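Local structure of putative superoxide reductase (Thermotoga maritima, 3QZB) at the interface of chains A and B and the interface of chains A and C. The protein probably reduces superoxide to hydrogen peroxide at a non-haem iron centre, taking electrons from reduced rubredoxin. Numbering follows the deposited sequence. Chains: chain A/B/C, Putative superoxide reductase.

Contact 1: the interface of chains A and B. Residues chain A 67, 69, 82, 85; chain B 69, 82, 85.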
# COMPACT_ATOMS: atom_id res chain seq x y z
N TRP A 67 5.74 6.86 4.46
CA TRP A 67 5.28 6.99 3.07
C TRP A 67 5.13 8.41 2.65
O TRP A 67 4.98 9.32 3.45
CB TRP A 67 4.02 6.13 2.82
CG TRP A 67 2.82 6.34 3.71
CD1 TRP A 67 2.41 5.47 4.68
CD2 TRP A 67 1.88 7.45 3.77
NE1 TRP A 67 1.26 5.89 5.25
CE2 TRP A 67 0.89 7.11 4.73
CE3 TRP A 67 1.74 8.67 3.11
CZ2 TRP A 67 -0.20 7.92 5.02
CZ3 TRP A 67 0.67 9.47 3.39
CH2 TRP A 67 -0.29 9.09 4.33
N LYS A 69 2.43 9.97 -0.48
CA LYS A 69 1.52 9.76 -1.59
C LYS A 69 1.35 11.04 -2.31
O LYS A 69 1.55 12.13 -1.77
CB LYS A 69 0.23 9.03 -1.19
CG LYS A 69 -0.68 9.77 -0.27
CD LYS A 69 -2.01 9.05 -0.04
CE LYS A 69 -1.94 7.60 0.40
NZ LYS A 69 -1.08 7.34 1.61
N GLU A 82 -5.40 9.76 -6.99
CA GLU A 82 -4.18 9.27 -6.36
C GLU A 82 -3.21 8.87 -7.46
O GLU A 82 -3.42 7.89 -8.18
CB GLU A 82 -4.48 8.08 -5.44
CG GLU A 82 -3.27 7.71 -4.55
CD GLU A 82 -3.57 6.59 -3.59
OE1 GLU A 82 -3.92 5.49 -4.09
OE2 GLU A 82 -3.41 6.81 -2.36
N ARG A 85 1.11 5.79 -4.14
CA ARG A 85 1.54 5.72 -2.74
C ARG A 85 2.88 5.03 -2.77
O ARG A 85 3.04 3.97 -3.42
CB ARG A 85 0.54 4.94 -1.88
CG ARG A 85 1.02 4.75 -0.42
CD ARG A 85 -0.03 4.05 0.39
NE ARG A 85 0.43 3.50 1.66
CZ ARG A 85 -0.09 3.80 2.87
NH1 ARG A 85 -0.85 4.88 3.09
NH2 ARG A 85 0.20 3.00 3.90
N LYS B 69 -8.60 3.56 4.34
CA LYS B 69 -7.61 3.60 5.41
C LYS B 69 -8.25 4.10 6.64
O LYS B 69 -9.27 4.81 6.61
CB LYS B 69 -6.29 4.28 5.00
CG LYS B 69 -6.39 5.74 4.71
CD LYS B 69 -5.03 6.39 4.45
CE LYS B 69 -4.14 5.74 3.41
NZ LYS B 69 -4.78 5.53 2.06
N GLU B 82 -1.83 6.10 11.53
CA GLU B 82 -2.44 5.25 10.51
C GLU B 82 -2.58 3.85 11.10
O GLU B 82 -1.61 3.14 11.33
CB GLU B 82 -1.58 5.21 9.24
CG GLU B 82 -2.32 4.54 8.06
CD GLU B 82 -1.52 4.56 6.78
OE1 GLU B 82 -0.40 3.99 6.80
OE2 GLU B 82 -2.02 5.12 5.76
N ARG B 85 -4.01 0.57 5.96
CA ARG B 85 -4.53 0.85 4.62
C ARG B 85 -4.95 -0.49 4.07
O ARG B 85 -4.18 -1.48 4.14
CB ARG B 85 -3.48 1.51 3.73
CG ARG B 85 -3.96 1.71 2.27
CD ARG B 85 -2.92 2.42 1.46
NE ARG B 85 -3.10 2.36 0.01
CZ ARG B 85 -3.20 3.43 -0.80
NH1 ARG B 85 -3.50 4.66 -0.36
NH2 ARG B 85 -3.04 3.24 -2.11
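The guanidinium of A:Arg85 lies between CD of B:Arg85, centred 3.4 Å above one face, and CD1 of the A:Trp67 indole, near the rim of the other. At its edge, in plane, sit the carboxylate of B:Glu82 and CE of A:Lys69. The indole carries A:Lys69 NZ and A:Arg85 NH1 over one face, and its edge meets B:Glu82 OE1. They come from strands 65-74 and 81-87 of the immunoglobulin-like beta-sandwich of a desulfoferrodoxin-family superoxide reductase. A:Arg85 grips B:Glu82 end-on. NH1 of A:Arg85 bonds and salt-bridges to OE2 of B:Glu82 at 2.9 Å, nearly straight at 171°, on the syn lone pair. NH2 of A:Arg85 reaches OE1 of B:Glu82 at 3.1 Å, on the syn side but 25° out of the carboxylate plane. The indole NE1 of A:Trp67 donates to that OE1 of B:Glu82 at 3.0 Å, from the opposite carboxylate face. The twin pair, B:Arg85 and A:Glu82, repeats the fork. Each arginine is extended from CG to NE, CG anti to the backbone N (chi1 175°), and the two slide past each other in opposite directions. A:Lys69 and B:Lys69 reach toward each other tip to tip, their NZ atoms 4.1 Å apart; the nearby glutamates probably offset this like charge.

Contact 2: the interface of chains A and B. Residues chain A 71, 80, 122, 124; chain B 15, 126, 132.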
# COMPACT_ATOMS: atom_id res chain seq x y z
N PHE A 71 -1.25 13.16 -5.05
CA PHE A 71 -2.53 13.35 -5.71
C PHE A 71 -2.36 14.39 -6.83
O PHE A 71 -1.55 15.31 -6.73
CB PHE A 71 -3.60 13.84 -4.73
CG PHE A 71 -3.99 12.78 -3.70
CD1 PHE A 71 -5.01 11.87 -3.97
CD2 PHE A 71 -3.35 12.74 -2.46
CE1 PHE A 71 -5.34 10.91 -3.07
CE2 PHE A 71 -3.71 11.77 -1.51
CZ PHE A 71 -4.72 10.88 -1.81
N VAL A 80 -9.80 14.76 -6.48
CA VAL A 80 -8.43 14.38 -6.62
C VAL A 80 -8.30 12.96 -7.10
O VAL A 80 -9.20 12.11 -6.88
CB VAL A 80 -7.61 14.54 -5.32
CG1 VAL A 80 -7.43 16.02 -4.99
CG2 VAL A 80 -8.23 13.81 -4.12
N ILE A 122 -0.43 17.51 -5.24
CA ILE A 122 -0.51 17.52 -3.79
C ILE A 122 0.30 16.34 -3.25
O ILE A 122 0.10 15.21 -3.67
CB ILE A 122 -1.96 17.47 -3.28
CG1 ILE A 122 -2.84 18.61 -3.85
CG2 ILE A 122 -1.97 17.52 -1.75
CD1 ILE A 122 -4.32 18.41 -3.55
N LEU A 124 1.36 14.26 0.20
CA LEU A 124 0.97 13.95 1.59
C LEU A 124 1.99 12.95 2.10
O LEU A 124 2.27 11.93 1.47
CB LEU A 124 -0.41 13.34 1.60
CG LEU A 124 -1.04 13.04 2.98
CD1 LEU A 124 -1.41 14.26 3.70
CD2 LEU A 124 -2.23 12.09 2.83
N LEU B 15 -5.39 19.39 0.71
CA LEU B 15 -6.05 18.14 0.39
C LEU B 15 -7.47 18.14 0.94
O LEU B 15 -8.36 17.54 0.29
CB LEU B 15 -5.24 16.95 0.92
CG LEU B 15 -5.73 15.57 0.47
CD1 LEU B 15 -5.69 15.39 -1.04
CD2 LEU B 15 -4.88 14.47 1.14
N TYR B 126 -11.31 5.97 -1.00
CA TYR B 126 -10.96 6.52 -2.30
C TYR B 126 -11.62 5.70 -3.39
O TYR B 126 -11.44 4.50 -3.48
CB TYR B 126 -9.42 6.47 -2.47
CG TYR B 126 -8.95 7.02 -3.80
CD1 TYR B 126 -9.16 8.34 -4.15
CD2 TYR B 126 -8.36 6.20 -4.70
CE1 TYR B 126 -8.80 8.81 -5.41
CE2 TYR B 126 -7.97 6.65 -5.97
CZ TYR B 126 -8.22 7.95 -6.30
OH TYR B 126 -7.91 8.44 -7.58
N LEU B 132 -11.92 11.32 -2.75
CA LEU B 132 -11.78 11.00 -1.34
C LEU B 132 -13.03 11.34 -0.53
O LEU B 132 -13.68 12.39 -0.73
CB LEU B 132 -10.61 11.81 -0.73
CG LEU B 132 -9.21 11.38 -1.25
CD1 LEU B 132 -8.17 12.45 -0.76
CD2 LEU B 132 -8.81 10.02 -0.80
O HOH W 1 -11.86 14.18 -4.09
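A water joins the backbones, hydrogen-bonded to the amide N of A:Val80 and of B:Leu132 at 3.2 Å each. The other contacts here are mainly apolar. B:Leu15, in the 3-10 helix 15-18, sets both methyls on one side of the A:Phe71 ring, CD2 lying beyond the rim near CE2. CD1 of B:Leu15 stands 3.8 Å from CD2 of A:Phe71, above that face and toward the rim. CD2 of B:Leu15 packs against CD2 of A:Leu124 at 3.9 Å, the two side chains crossing at about a right angle. CD1 of A:Ile122 approaches the CD1 methyl of B:Leu15 more loosely. With CG anti to the carbonyl carbon (chi1 -68°), the A:Phe71 side chain points its CZ tip at CD1 of B:Leu132, 3.9 Å away. That same CD1 of B:Leu132 touches CG2 of A:Val80 at 3.6 Å. An alanine in place of A:Phe71 would probably open a gap between B:Leu15 and B:Leu132 and deprive both of their shared apolar partner. B:Tyr126 turns its ring edge, at CE1, to the carbonyl O of A:Val80. The patch seats the N-terminal 3-10 helix of one subunit on the sandwich of the other and adds an apolar flank, which would probably stabilise the A-B pair if it forms in solution.

Contact 3: the interface of chains A and C. Residues chain A 86-87, 108-111; chain C 86-87, 108-111.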
# COMPACT_ATOMS: atom_id res chain seq x y z
N TYR A 86 3.86 5.62 -2.08
CA TYR A 86 5.26 5.19 -2.15
C TYR A 86 5.73 4.95 -0.70
O TYR A 86 5.85 5.91 0.08
CB TYR A 86 6.09 6.29 -2.85
CG TYR A 86 5.45 6.79 -4.14
CD1 TYR A 86 5.55 6.03 -5.31
CD2 TYR A 86 4.66 7.91 -4.14
CE1 TYR A 86 4.86 6.43 -6.50
CE2 TYR A 86 4.00 8.30 -5.31
CZ TYR A 86 4.08 7.58 -6.46
OH TYR A 86 3.40 8.03 -7.58
N GLU A 87 5.90 3.69 -0.39
CA GLU A 87 6.18 3.27 0.97
C GLU A 87 7.67 3.02 1.15
O GLU A 87 8.28 2.37 0.31
CB GLU A 87 5.40 1.99 1.29
CG GLU A 87 3.92 2.20 1.27
CD GLU A 87 3.16 0.98 1.69
OE1 GLU A 87 3.72 -0.04 2.10
OE2 GLU A 87 1.89 1.03 1.58
N THR A 108 12.42 9.52 -0.02
CA THR A 108 12.69 10.20 -1.27
C THR A 108 12.06 9.31 -2.33
O THR A 108 12.20 8.10 -2.28
CB THR A 108 14.23 10.41 -1.50
OG1 THR A 108 14.80 11.06 -0.38
CG2 THR A 108 14.46 11.26 -2.77
N VAL A 109 11.32 9.91 -3.25
CA VAL A 109 10.78 9.11 -4.36
C VAL A 109 10.71 9.97 -5.62
O VAL A 109 10.39 11.13 -5.57
CB VAL A 109 9.41 8.46 -3.99
CG1 VAL A 109 8.32 9.53 -3.79
CG2 VAL A 109 9.02 7.39 -5.06
N THR A 110 10.96 9.30 -6.74
CA THR A 110 10.69 9.90 -8.07
C THR A 110 9.66 9.02 -8.76
O THR A 110 9.84 7.83 -8.92
CB THR A 110 11.93 9.95 -8.93
OG1 THR A 110 12.97 10.62 -8.19
CG2 THR A 110 11.66 10.69 -10.25
N THR A 111 8.56 9.65 -9.14
CA THR A 111 7.45 9.04 -9.90
C THR A 111 7.29 9.82 -11.21
O THR A 111 7.73 10.96 -11.33
CB THR A 111 6.19 9.03 -9.03
OG1 THR A 111 5.14 8.26 -9.62
CG2 THR A 111 5.63 10.37 -8.73
N TYR C 86 5.67 0.54 -4.29
CA TYR C 86 5.52 1.78 -5.06
C TYR C 86 4.36 1.57 -6.04
O TYR C 86 4.46 0.76 -6.97
CB TYR C 86 6.85 2.08 -5.80
CG TYR C 86 8.07 1.95 -4.90
CD1 TYR C 86 8.39 2.99 -4.00
CD2 TYR C 86 8.80 0.79 -4.85
CE1 TYR C 86 9.47 2.84 -3.08
CE2 TYR C 86 9.86 0.66 -3.95
CZ TYR C 86 10.18 1.65 -3.08
OH TYR C 86 11.24 1.45 -2.21
N GLU C 87 3.26 2.24 -5.74
CA GLU C 87 2.02 2.03 -6.45
C GLU C 87 1.83 3.12 -7.50
O GLU C 87 2.03 4.29 -7.20
CB GLU C 87 0.85 2.04 -5.47
CG GLU C 87 0.90 0.92 -4.49
CD GLU C 87 -0.31 0.86 -3.60
OE1 GLU C 87 -1.26 1.63 -3.74
OE2 GLU C 87 -0.28 0.01 -2.66
N THR C 108 7.51 3.37 -13.30
CA THR C 108 8.90 3.77 -13.16
C THR C 108 9.00 4.31 -11.75
O THR C 108 8.14 5.05 -11.31
CB THR C 108 9.32 4.83 -14.24
OG1 THR C 108 9.01 4.34 -15.53
CG2 THR C 108 10.84 5.11 -14.15
N VAL C 109 10.02 3.90 -11.01
CA VAL C 109 10.22 4.47 -9.68
C VAL C 109 11.72 4.54 -9.37
O VAL C 109 12.46 3.65 -9.71
CB VAL C 109 9.41 3.72 -8.59
CG1 VAL C 109 9.93 2.27 -8.40
CG2 VAL C 109 9.40 4.53 -7.26
N THR C 110 12.08 5.60 -8.65
CA THR C 110 13.42 5.70 -8.05
C THR C 110 13.23 5.79 -6.54
O THR C 110 12.54 6.64 -6.03
CB THR C 110 14.16 6.93 -8.51
OG1 THR C 110 14.18 6.94 -9.95
CG2 THR C 110 15.60 6.94 -7.97
N THR C 111 13.86 4.85 -5.84
CA THR C 111 13.91 4.78 -4.38
C THR C 111 15.37 4.84 -3.94
O THR C 111 16.29 4.57 -4.72
CB THR C 111 13.18 3.50 -3.92
OG1 THR C 111 13.00 3.47 -2.50
CG2 THR C 111 13.86 2.24 -4.30
O HOH W 2 13.05 5.90 -1.33
O HOH W 3 5.99 6.42 -11.40
O HOH W 4 11.75 7.13 -11.37
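A:Thr110 and C:Thr110 exchange backbone hydrogen bonds across a two-fold axis, N of A:Thr110 to O of C:Thr110 at 3.2 Å and the reverse. Strand 108-115 thus pairs antiparallel with its copy, A:Val109 facing C:Thr111 and A:Thr111 facing C:Val109. A:Tyr86 and C:Tyr86 form a further antiparallel bridge. Apolar contacts flank the bonds. The CG2 methyls of A:Val109 and C:Val109 meet at 3.6 Å; each is anti to its own backbone N. The side chains of A:Thr110 and C:Thr110 lie side by side and point the same way, with their CB atoms 3.8 Å apart. A ring-to-carbonyl contact is separate: CE1 of A:Tyr86 lies 3.6 Å from the carbonyl O of C:Glu87, without a hydrogen bond. Within each chain, A:Tyr86 OH and A:Thr111 OG1 share a hydrogen bond of 2.7 Å, which probably steadies both groups. Waters complete the polar network. One bridges A:Thr111 OG1 to C:Thr108 O, and its twin links C:Thr111 OG1 to A:Thr108 O. Another lies 2.8 Å from the hydroxyl OG1 of C:Thr110 and also reaches A:Thr110 O. The carboxylates of A:Glu87 and C:Glu87 come near without touching, which may cost some repulsion. In the deposited assembly a sheet of each sandwich continues through strand 108-115 into the next subunit, with strand 81-87 meeting its copy at Tyr86 beside it; the structure alone does not show this pairing in solution.

Contact 1 and contact 2 belong to the same A-B interface, with their C-alpha centres about 10 Å apart. Strand 65-74 supplies residues to both, so the ionic cluster and the apolar patch lie on one continuous surface. Contact 3 joins chain A to chain C. Its centre is about 13 Å from contact 1 and about 17 Å from contact 2. Strand 81-87 ties the two interfaces together, with residues 82 and 85 serving contact 1 and residues 86 and 87 serving contact 3. Chain A thus uses neighbouring residues for two partners, consistent with the four-copy deposited assembly, though the structure alone does not prove that state in solution.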